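PDB 4HR1: putative uncharacterized protein from Pyrococcus abyssi virus 1, which is of unknown function but folds as a helical bundle and belongs to a bromodomain-like family. Local coordinates for residues I13-R17 against V47-A51; E36-V40 against E95-V99. One frame throughout, in Å; residues are numbered along the deposited sequence.

Contact 1: I13-R17 against V47-A51; sequences ISWLR and VDEIA
Arg17 reaches Asp48 because its CG stands anti to the carbonyl carbon and its chain then bends at chi2 and chi3, carrying the guanidinium across to the neighbouring helix. On the facing side, Val47 holds CG1 anti to its backbone N (chi1 -178°), which turns that methyl into the gap between the helices. The charged link is a salt bridge from Arg17 NH1 to Asp48 OD2, 2.6 Å long. The oxygen sits at the edge of the guanidinium, near its plane, although the carboxylate and guanidinium planes are 47° apart. A long arginine suits this place, since its aliphatic length spans the gap and its end still lies against hydrocarbon: Ile13 CG2 rides 3.3 Å above one face of the guanidinium, offset toward the rim, and Ala51 CB is 3.5 Å from Arg17 NH2. Asp48 is shared, with OD1 in a second salt bridge to Lys44.

Beside this polar edge the interface is apolar. Ile13 CD1 rests on the backbone of Ala51, 3.9 Å from its CA, an approach that the small alanine permits. The branched Val47 puts CG1 against Leu16 CB, 4.2 Å away. Leu16 and Val47 also touch Leu85 and Ile88 of helix 72-98, which extends the apolar layer, while Arg17 packs on a basic side chain of the other protein chain. With segment axes 10.8 Å apart and running at 167°, helices 5-30 and 34-63 form an antiparallel helical hairpin, as in a helical bundle.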
loop_
_atom_site.group_PDB
_atom_site.type_symbol
_atom_site.label_atom_id
_atom_site.label_comp_id
_atom_site.label_asym_id
_atom_site.label_seq_id
_atom_site.Cartn_x
_atom_site.Cartn_y
_atom_site.Cartn_z
ATOM N N ILE A 13 -0.614 6.947 -1.226
ATOM C CA ILE A 13 -0.721 6.027 -0.078
ATOM C C ILE A 13 0.405 4.968 -0.195
ATOM O O ILE A 13 1.143 4.759 0.772
ATOM C CB ILE A 13 -2.160 5.402 0.086
ATOM C CG1 ILE A 13 -3.249 6.496 0.329
ATOM C CG2 ILE A 13 -2.186 4.362 1.229
ATOM C CD1 ILE A 13 -4.749 6.107 -0.142
ATOM N N SER A 14 0.568 4.359 -1.397
ATOM C CA SER A 14 1.629 3.366 -1.652
ATOM C C SER A 14 3.014 3.913 -1.310
ATOM O O SER A 14 3.724 3.261 -0.545
ATOM C CB SER A 14 1.586 2.848 -3.086
ATOM O OG SER A 14 0.332 2.242 -3.369
ATOM N N TRP A 15 3.365 5.143 -1.791
ATOM C CA TRP A 15 4.650 5.783 -1.474
ATOM C C TRP A 15 4.809 5.883 0.016
ATOM O O TRP A 15 5.853 5.500 0.553
ATOM C CB TRP A 15 4.751 7.213 -2.066
ATOM C CG TRP A 15 6.153 7.753 -2.094
ATOM C CD1 TRP A 15 7.034 7.661 -3.133
ATOM C CD2 TRP A 15 6.874 8.366 -1.010
ATOM N NE1 TRP A 15 8.236 8.234 -2.788
ATOM C CE2 TRP A 15 8.170 8.669 -1.489
ATOM C CE3 TRP A 15 6.530 8.759 0.302
ATOM C CZ2 TRP A 15 9.128 9.325 -0.702
ATOM C CZ3 TRP A 15 7.493 9.376 1.088
ATOM C CH2 TRP A 15 8.779 9.636 0.594
ATOM N N LEU A 16 3.786 6.421 0.688
ATOM C CA LEU A 16 3.823 6.627 2.141
ATOM C C LEU A 16 3.966 5.318 2.934
ATOM O O LEU A 16 4.739 5.285 3.898
ATOM C CB LEU A 16 2.613 7.447 2.604
ATOM C CG LEU A 16 2.604 8.925 2.201
ATOM C CD1 LEU A 16 1.340 9.573 2.612
ATOM C CD2 LEU A 16 3.732 9.682 2.844
ATOM N N ARG A 17 3.294 4.225 2.482
ATOM C CA ARG A 17 3.399 2.913 3.138
ATOM C C ARG A 17 4.804 2.326 2.967
ATOM O O ARG A 17 5.425 1.918 3.960
ATOM C CB ARG A 17 2.307 1.941 2.665
ATOM C CG ARG A 17 0.904 2.373 3.097
ATOM C CD ARG A 17 0.047 1.196 3.497
ATOM N NE ARG A 17 -1.335 1.321 3.022
ATOM C CZ ARG A 17 -2.341 1.803 3.746
ATOM N NH1 ARG A 17 -2.130 2.250 4.980
ATOM N NH2 ARG A 17 -3.562 1.864 3.234
ATOM N N VAL A 47 -1.495 7.556 8.264
ATOM C CA VAL A 47 -1.661 7.093 6.876
ATOM C C VAL A 47 -2.919 6.223 6.742
ATOM O O VAL A 47 -3.726 6.456 5.820
ATOM C CB VAL A 47 -0.397 6.406 6.278
ATOM C CG1 VAL A 47 -0.611 5.998 4.822
ATOM C CG2 VAL A 47 0.825 7.302 6.406
ATOM N N ASP A 48 -3.086 5.225 7.662
ATOM C CA ASP A 48 -4.248 4.322 7.635
ATOM C C ASP A 48 -5.571 5.094 7.763
ATOM O O ASP A 48 -6.528 4.772 7.053
ATOM C CB ASP A 48 -4.147 3.211 8.699
ATOM C CG ASP A 48 -2.894 2.339 8.640
ATOM O OD1 ASP A 48 -2.581 1.680 9.663
ATOM O OD2 ASP A 48 -2.218 2.328 7.577
ATOM N N GLU A 49 -5.590 6.158 8.605
ATOM C CA GLU A 49 -6.764 7.017 8.789
ATOM C C GLU A 49 -7.178 7.706 7.484
ATOM O O GLU A 49 -8.317 7.556 7.036
ATOM C CB GLU A 49 -6.516 8.053 9.899
ATOM C CG GLU A 49 -7.060 7.612 11.250
ATOM C CD GLU A 49 -6.145 7.803 12.443
ATOM O OE1 GLU A 49 -5.588 8.913 12.607
ATOM O OE2 GLU A 49 -6.023 6.849 13.246
ATOM N N ILE A 50 -6.240 8.431 6.858
ATOM C CA ILE A 50 -6.501 9.136 5.612
ATOM C C ILE A 50 -6.824 8.176 4.478
ATOM O O ILE A 50 -7.736 8.448 3.699
ATOM C CB ILE A 50 -5.421 10.216 5.297
ATOM C CG1 ILE A 50 -5.828 11.155 4.149
ATOM C CG2 ILE A 50 -4.041 9.631 5.086
ATOM C CD1 ILE A 50 -6.886 12.159 4.578
ATOM N N ALA A 51 -6.143 7.011 4.444
ATOM C CA ALA A 51 -6.372 5.972 3.433
ATOM C C ALA A 51 -7.830 5.532 3.364
ATOM O O ALA A 51 -8.377 5.466 2.263
ATOM C CB ALA A 51 -5.461 4.777 3.669
#

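Contact 2: E36-V40 against E95-V99; sequences ELEQV and EMLRV
Gln39 and Glu95 face each other in the helical bundle where the first turns of helix 34-63 run antiparallel to the end of helix 72-98. Their amide and carboxylate planes stand 86° apart, and Gln39 NE2 comes within 3.3 Å of Glu95 OE2, but the angle is too poor for a hydrogen bond. Val40 CG2 packs on Glu95 CG and lies 3.9 Å from Glu95 OE2. The same OE2 is 3.5 Å from the carbonyl oxygen Glu36 O, a closeness that might favour a protonated carboxylate.

Glu95 is put there by its torsions: CG lies anti to the backbone N (chi1 -177°), and a bend at chi2 (65°) swings the carboxylate toward Arg98, one turn farther on. The long arginine folds back along its own helix and grips Glu95 OE1 side-on through two hydrogen bonds of one salt bridge: a bent one from NE (3.1 Å), above the carboxylate plane, and a straighter one from NH2 (2.8 Å), nearly along the C-O bond. These donors would partly offset the charge at OE1. Gln39 OE1 hangs over one face of that guanidinium, 3.9 Å from Arg98 NH2.

Glu36, extended beyond CG, and Val99 pass each other in opposite directions, with Glu36 OE2 3.4 Å from Val99 CG1. Farther out, the flexible Met27 of helix 5-30 touches Glu36, Val40, Glu95 and Val99, and Tyr26 OH is hydrogen-bonded to Val99 O. Thr33 is the N-cap of helix 34-63, and Glu36 supplies one half of a capping box: its OE1 accepts a hydrogen bond from Thr33 N.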
loop_
_atom_site.group_PDB
_atom_site.type_symbol
_atom_site.label_atom_id
_atom_site.label_comp_id
_atom_site.label_asym_id
_atom_site.label_seq_id
_atom_site.Cartn_x
_atom_site.Cartn_y
_atom_site.Cartn_z
ATOM N N GLU A 36 11.655 7.189 18.766
ATOM C CA GLU A 36 11.761 7.123 17.307
ATOM C C GLU A 36 10.791 6.105 16.683
ATOM O O GLU A 36 10.100 6.437 15.718
ATOM C CB GLU A 36 13.223 6.910 16.864
ATOM C CG GLU A 36 14.113 8.135 17.050
ATOM C CD GLU A 36 15.598 7.955 16.778
ATOM O OE1 GLU A 36 16.127 6.843 17.009
ATOM O OE2 GLU A 36 16.246 8.945 16.367
ATOM N N LEU A 37 10.684 4.908 17.277
ATOM C CA LEU A 37 9.774 3.853 16.813
ATOM C C LEU A 37 8.298 4.206 17.075
ATOM O O LEU A 37 7.411 3.753 16.336
ATOM C CB LEU A 37 10.130 2.512 17.466
ATOM C CG LEU A 37 11.499 1.935 17.106
ATOM C CD1 LEU A 37 12.220 1.440 18.348
ATOM C CD2 LEU A 37 11.378 0.842 16.048
ATOM N N GLU A 38 8.050 5.021 18.128
ATOM C CA GLU A 38 6.728 5.516 18.509
ATOM C C GLU A 38 6.264 6.501 17.438
ATOM O O GLU A 38 5.188 6.298 16.879
ATOM C CB GLU A 38 6.784 6.196 19.892
ATOM C CG GLU A 38 5.452 6.287 20.622
ATOM C CD GLU A 38 5.383 5.482 21.906
ATOM O OE1 GLU A 38 6.127 5.808 22.861
ATOM O OE2 GLU A 38 4.581 4.522 21.960
ATOM N N GLN A 39 7.109 7.526 17.114
ATOM C CA GLN A 39 6.870 8.567 16.096
ATOM C C GLN A 39 6.504 7.967 14.732
ATOM O O GLN A 39 5.580 8.459 14.074
ATOM C CB GLN A 39 8.097 9.484 15.940
ATOM C CG GLN A 39 8.416 10.379 17.147
ATOM C CD GLN A 39 9.765 11.087 17.043
ATOM O OE1 GLN A 39 9.872 12.304 17.227
ATOM N NE2 GLN A 39 10.834 10.348 16.769
ATOM N N VAL A 40 7.218 6.888 14.325
ATOM C CA VAL A 40 7.006 6.172 13.058
ATOM C C VAL A 40 5.644 5.486 13.088
ATOM O O VAL A 40 4.883 5.587 12.119
ATOM C CB VAL A 40 8.189 5.207 12.718
ATOM C CG1 VAL A 40 7.870 4.292 11.528
ATOM C CG2 VAL A 40 9.462 5.999 12.437
ATOM N N GLU A 95 11.418 12.901 9.479
ATOM C CA GLU A 95 11.737 11.791 10.379
ATOM C C GLU A 95 12.979 11.059 9.918
ATOM O O GLU A 95 13.870 10.817 10.740
ATOM C CB GLU A 95 10.547 10.821 10.550
ATOM C CG GLU A 95 10.787 9.676 11.532
ATOM C CD GLU A 95 10.996 10.033 12.995
ATOM O OE1 GLU A 95 10.811 11.218 13.360
ATOM O OE2 GLU A 95 11.324 9.116 13.786
ATOM N N MET A 96 13.042 10.715 8.604
ATOM C CA MET A 96 14.188 10.049 7.973
ATOM C C MET A 96 15.457 10.837 8.343
ATOM O O MET A 96 16.349 10.283 8.983
ATOM C CB MET A 96 14.027 10.001 6.434
ATOM C CG MET A 96 13.103 8.929 5.932
ATOM S SD MET A 96 12.860 9.103 4.155
ATOM C CE MET A 96 12.062 7.648 3.834
ATOM N N LEU A 97 15.471 12.152 8.047
ATOM C CA LEU A 97 16.588 13.061 8.332
ATOM C C LEU A 97 16.986 13.156 9.795
ATOM O O LEU A 97 18.174 13.232 10.094
ATOM C CB LEU A 97 16.316 14.446 7.741
ATOM C CG LEU A 97 16.359 14.480 6.223
ATOM C CD1 LEU A 97 15.531 15.614 5.679
ATOM C CD2 LEU A 97 17.797 14.485 5.700
ATOM N N ARG A 98 16.000 13.124 10.695
ATOM C CA ARG A 98 16.167 13.189 12.147
ATOM C C ARG A 98 16.808 11.923 12.720
ATOM O O ARG A 98 17.501 11.998 13.737
ATOM C CB ARG A 98 14.798 13.395 12.812
ATOM C CG ARG A 98 14.834 14.282 14.056
ATOM C CD ARG A 98 13.770 13.940 15.106
ATOM N NE ARG A 98 12.462 13.553 14.554
ATOM C CZ ARG A 98 11.505 14.400 14.180
ATOM N NH1 ARG A 98 11.702 15.712 14.254
ATOM N NH2 ARG A 98 10.353 13.942 13.709
ATOM N N VAL A 99 16.554 10.763 12.094
ATOM C CA VAL A 99 17.045 9.481 12.589
ATOM C C VAL A 99 18.425 9.043 12.091
ATOM O O VAL A 99 18.925 7.986 12.497
ATOM C CB VAL A 99 15.962 8.378 12.595
ATOM C CG1 VAL A 99 14.742 8.847 13.374
ATOM C CG2 VAL A 99 15.563 7.957 11.183
#

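In the fold
Helix 34-63 is common to both contacts and ties three helices of the bundle together: contact 1 joins it to helix 5-30, contact 2 to helix 72-98. The centres of the contacts lie about 17 Å apart, and their nearest atoms are about 5 Å apart, without touching. The centre of contact 1 is about 5 Å from the centre of the chain, whereas that of contact 2 lies about 15 Å out, toward the end of the bundle where the chain turns between helices. Helix 5-30 takes part at both levels, since its Met27 packs against contact 2. Both contacts belong to the bromodomain-like bundle; the function being unknown, neither can be tied to an active site.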